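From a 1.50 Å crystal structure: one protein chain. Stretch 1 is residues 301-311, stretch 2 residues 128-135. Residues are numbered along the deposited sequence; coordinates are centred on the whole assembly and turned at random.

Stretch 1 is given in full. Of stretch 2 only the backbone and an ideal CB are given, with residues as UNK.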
# COMPACT_ATOMS: atom_id res chain seq x y z
N PHE A 301 -7.61 -8.21 -8.38
CA PHE A 301 -6.53 -7.82 -9.28
C PHE A 301 -7.00 -6.86 -10.38
O PHE A 301 -6.27 -5.95 -10.75
CB PHE A 301 -5.84 -9.05 -9.89
CG PHE A 301 -4.60 -8.73 -10.68
CD1 PHE A 301 -3.37 -8.54 -10.04
CD2 PHE A 301 -4.65 -8.64 -12.05
CE1 PHE A 301 -2.22 -8.25 -10.78
CE2 PHE A 301 -3.50 -8.36 -12.80
CZ PHE A 301 -2.29 -8.17 -12.15
N GLN A 302 -8.21 -7.05 -10.90
CA GLN A 302 -8.67 -6.18 -11.99
C GLN A 302 -8.54 -4.71 -11.61
O GLN A 302 -8.03 -3.89 -12.39
CB GLN A 302 -10.13 -6.51 -12.34
CG GLN A 302 -10.58 -6.04 -13.70
CD GLN A 302 -10.71 -4.53 -13.81
OE1 GLN A 302 -10.97 -3.83 -12.82
NE2 GLN A 302 -10.53 -4.02 -15.02
N ALA A 303 -9.00 -4.38 -10.40
CA ALA A 303 -8.94 -3.01 -9.92
C ALA A 303 -7.49 -2.58 -9.64
O ALA A 303 -7.06 -1.50 -10.05
CB ALA A 303 -9.78 -2.85 -8.66
N TYR A 304 -6.76 -3.44 -8.93
CA TYR A 304 -5.36 -3.19 -8.58
C TYR A 304 -4.53 -2.88 -9.83
O TYR A 304 -3.79 -1.87 -9.87
CB TYR A 304 -4.82 -4.43 -7.87
CG TYR A 304 -3.38 -4.36 -7.41
CD1 TYR A 304 -3.01 -3.59 -6.31
CD2 TYR A 304 -2.39 -5.11 -8.06
CE1 TYR A 304 -1.67 -3.55 -5.89
CE2 TYR A 304 -1.07 -5.08 -7.64
CZ TYR A 304 -0.72 -4.30 -6.55
OH TYR A 304 0.59 -4.30 -6.14
N GLN A 305 -4.63 -3.74 -10.83
CA GLN A 305 -3.84 -3.59 -12.06
C GLN A 305 -4.30 -2.39 -12.89
O GLN A 305 -3.51 -1.80 -13.61
CB GLN A 305 -3.84 -4.89 -12.88
CG GLN A 305 -5.20 -5.29 -13.46
CD GLN A 305 -5.36 -4.91 -14.92
OE1 GLN A 305 -4.46 -5.09 -15.73
NE2 GLN A 305 -6.56 -4.41 -15.27
N THR A 306 -5.58 -2.03 -12.77
CA THR A 306 -6.03 -0.79 -13.41
C THR A 306 -5.28 0.41 -12.84
O THR A 306 -4.68 1.19 -13.60
CB THR A 306 -7.54 -0.59 -13.24
OG1 THR A 306 -8.25 -1.64 -13.90
CG2 THR A 306 -7.96 0.76 -13.83
N LEU A 307 -5.30 0.55 -11.52
CA LEU A 307 -4.61 1.67 -10.88
C LEU A 307 -3.13 1.66 -11.22
O LEU A 307 -2.57 2.69 -11.60
CB LEU A 307 -4.81 1.62 -9.37
CG LEU A 307 -6.25 1.78 -8.91
CD1 LEU A 307 -6.30 1.49 -7.42
CD2 LEU A 307 -6.74 3.19 -9.20
N TRP A 308 -2.49 0.51 -11.10
CA TRP A 308 -1.06 0.44 -11.40
C TRP A 308 -0.72 0.73 -12.86
O TRP A 308 0.29 1.35 -13.15
CB TRP A 308 -0.42 -0.85 -10.85
CG TRP A 308 -0.12 -0.64 -9.42
CD1 TRP A 308 -0.79 -1.15 -8.33
CD2 TRP A 308 0.85 0.26 -8.91
NE1 TRP A 308 -0.25 -0.64 -7.17
CE2 TRP A 308 0.76 0.23 -7.51
CE3 TRP A 308 1.81 1.08 -9.51
CZ2 TRP A 308 1.61 0.99 -6.69
CZ3 TRP A 308 2.64 1.83 -8.71
CH2 TRP A 308 2.53 1.79 -7.31
N ARG A 309 -1.57 0.30 -13.78
CA ARG A 309 -1.30 0.57 -15.18
C ARG A 309 -1.36 2.07 -15.50
O ARG A 309 -0.69 2.53 -16.42
CB ARG A 309 -2.23 -0.26 -16.06
CG ARG A 309 -1.74 -1.69 -16.19
CD ARG A 309 -2.78 -2.63 -16.78
NE ARG A 309 -3.11 -2.30 -18.16
CZ ARG A 309 -3.95 -3.03 -18.89
NH1 ARG A 309 -4.21 -2.68 -20.15
NH2 ARG A 309 -4.52 -4.11 -18.36
N LEU A 310 -2.12 2.83 -14.71
CA LEU A 310 -2.15 4.28 -14.89
C LEU A 310 -0.80 4.95 -14.59
O LEU A 310 -0.57 6.09 -15.00
CB LEU A 310 -3.26 4.93 -14.06
CG LEU A 310 -4.68 4.45 -14.38
CD1 LEU A 310 -5.70 5.06 -13.41
CD2 LEU A 310 -5.06 4.77 -15.82
N SER A 311 0.08 4.25 -13.87
CA SER A 311 1.42 4.80 -13.61
C SER A 311 2.40 4.51 -14.74
O SER A 311 3.52 5.02 -14.75
CB SER A 311 2.00 4.26 -12.30
OG SER A 311 2.37 2.90 -12.44
N UNK A 128 -14.61 -5.16 -0.38
CA UNK A 128 -13.55 -5.41 -1.34
C UNK A 128 -13.85 -4.70 -2.65
O UNK A 128 -14.94 -4.82 -3.20
CB UNK A 128 -13.37 -6.91 -1.57
N UNK A 129 -12.86 -3.96 -3.14
CA UNK A 129 -12.96 -3.34 -4.45
C UNK A 129 -12.65 -4.39 -5.50
O UNK A 129 -11.55 -4.93 -5.52
CB UNK A 129 -12.02 -2.14 -4.57
N UNK A 130 -13.62 -4.69 -6.36
CA UNK A 130 -13.48 -5.76 -7.35
C UNK A 130 -12.92 -5.28 -8.69
O UNK A 130 -12.06 -5.95 -9.28
CB UNK A 130 -14.84 -6.42 -7.58
N UNK A 131 -13.41 -4.16 -9.18
CA UNK A 131 -13.06 -3.74 -10.52
C UNK A 131 -13.33 -2.26 -10.74
O UNK A 131 -14.07 -1.63 -9.98
CB UNK A 131 -13.83 -4.57 -11.55
N UNK A 132 -12.69 -1.71 -11.77
CA UNK A 132 -12.84 -0.30 -12.14
C UNK A 132 -13.10 -0.20 -13.63
O UNK A 132 -12.58 -1.00 -14.41
CB UNK A 132 -11.60 0.51 -11.76
N UNK A 133 -13.88 0.80 -14.02
CA UNK A 133 -14.06 1.11 -15.43
C UNK A 133 -13.85 2.60 -15.66
O UNK A 133 -14.58 3.42 -15.11
CB UNK A 133 -15.45 0.68 -15.91
N UNK A 134 -12.85 2.93 -16.46
CA UNK A 134 -12.50 4.31 -16.75
C UNK A 134 -12.73 4.62 -18.22
O UNK A 134 -12.46 3.78 -19.08
CB UNK A 134 -11.04 4.59 -16.37
N UNK A 135 -13.21 5.83 -18.53
CA UNK A 135 -13.31 6.25 -19.93
C UNK A 135 -11.93 6.39 -20.53
O UNK A 135 -10.98 6.76 -19.83
CB UNK A 135 -14.08 7.57 -20.05

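The helix of residues 301-309 crosses the strand of residues 128-133 at 51°, their axes approaching to 5.7 Å. The backbones come closest where Ala303 lies beside position 131, with CA atoms 4.2 Å apart, an approach helped by the small methyl side chain of Ala303.

At position 128 the backbone is extended, CA-to-CB points sideways, and no atom of the helix lies within 5.5 Å of the ideal CB. Stretch 1 sets little restriction, and a long polar or charged chain would do as well as an aliphatic one. The residue is Arg128, fully extended through chi3, whose guanidinium is hydrogen-bonded outside the two stretches.

Position 129 points its CB toward the helix, 4.7 Å from Ala303 CB. Stretch 1 offers a methyl group here and no polar side-chain partner nearby, so an aliphatic residue such as valine, isoleucine, leucine or methionine would suit. It is Leu129, in the t, p rotamer, and its CG packs 3.6 Å from Ala303 CB.

At position 130 CB points away, while the carbonyl faces the helix: its O lies 3.7 Å from Gln302 CB. With phi/psi of -91/-44 the strand departs here from extended geometry. Stretch 1 leaves the side chain largely undetermined, whether polar or apolar; the side chain of Leu130 comes no nearer than 6.3 Å to stretch 1, while its backbone O lies against it.

Position 131 is more restrictive. Its CB points sideways, yet the ideal CB is 3.2 Å from Gln302 OE1, a tight approach. A small residue, glycine, alanine or serine, is the simplest choice, although a longer chain leading away from the glutamine cannot be excluded. The deposited residue is Ser131. Its chi1 of 59° carries OG away from Gln302, and no hydrogen bond joins the two side chains.

At position 132 any residue but proline could bond through its backbone: its N donates to Gln302 OE1 at 2.9 Å with an angle of 159°. The ideal CB sits 4.2 Å from Thr306 CG2 and 4.8 Å from Ala303 CA, and beyond it Leu307 supplies further apolar surface. A branched or flexible aliphatic chain fits. Leu132, in the m, t rotamer, brings CG to 4.1 Å from Ala303 CB and CD1 to 3.8 Å from Leu307 CD2, so one side chain spans a full helical turn. A water joins the polar edge, donating to Leu132 O and to Thr306 OG1, each at 2.8 Å, and accepting from Gln302 NE2 at 3.0 Å.

Position 133 turns CB away, consistent with strand alternation, and tolerates a long polar chain. It is Arg133, whose guanidinium is hydrogen-bonded elsewhere in the structure.

At position 134 CB again points toward the helix, but no atom of stretch 1 lies within 5.5 Å of the ideal CB. A longer apolar residue, leucine or methionine among others, could reach Leu310. Leu134 does so, its CD2 lying 3.7 Å from Leu310 CD1.

Position 135 is out of reach of the helix; its phi of -66° permits proline among many others. Pro135 occupies the N-cap position, right before another helix.

Stretch 2 (128-135) RLLSLRLP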
# COMPACT_ATOMS: atom_id res chain seq x y z
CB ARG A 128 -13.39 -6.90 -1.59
CG ARG A 128 -12.22 -7.28 -2.52
CD ARG A 128 -12.17 -8.77 -2.62
NE ARG A 128 -11.17 -9.30 -3.55
CZ ARG A 128 -10.07 -9.93 -3.18
NH1 ARG A 128 -9.77 -10.08 -1.89
NH2 ARG A 128 -9.26 -10.41 -4.10
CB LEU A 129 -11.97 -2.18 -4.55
CG LEU A 129 -11.82 -1.55 -5.93
CD1 LEU A 129 -13.14 -0.94 -6.41
CD2 LEU A 129 -10.70 -0.49 -5.92
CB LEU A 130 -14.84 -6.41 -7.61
CG LEU A 130 -15.60 -6.89 -6.38
CD1 LEU A 130 -16.99 -7.40 -6.79
CD2 LEU A 130 -14.81 -7.96 -5.65
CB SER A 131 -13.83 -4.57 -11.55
OG SER A 131 -15.22 -4.42 -11.36
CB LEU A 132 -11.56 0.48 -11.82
CG LEU A 132 -11.23 0.62 -10.34
CD1 LEU A 132 -9.79 1.12 -10.17
CD2 LEU A 132 -12.21 1.55 -9.66
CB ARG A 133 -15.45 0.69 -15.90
CG ARG A 133 -15.62 -0.81 -16.02
CD ARG A 133 -17.04 -1.18 -16.41
NE ARG A 133 -17.99 -0.82 -15.37
CZ ARG A 133 -18.17 -1.52 -14.25
NH1 ARG A 133 -17.46 -2.62 -14.04
NH2 ARG A 133 -19.05 -1.11 -13.35
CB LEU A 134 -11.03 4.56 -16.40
CG LEU A 134 -10.67 4.88 -14.94
CD1 LEU A 134 -11.11 3.79 -13.99
CD2 LEU A 134 -9.17 5.11 -14.79
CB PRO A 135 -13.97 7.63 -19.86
CG PRO A 135 -14.56 7.74 -18.49
CD PRO A 135 -13.71 6.87 -17.60
O HOH W 1 -10.18 -1.17 -15.81
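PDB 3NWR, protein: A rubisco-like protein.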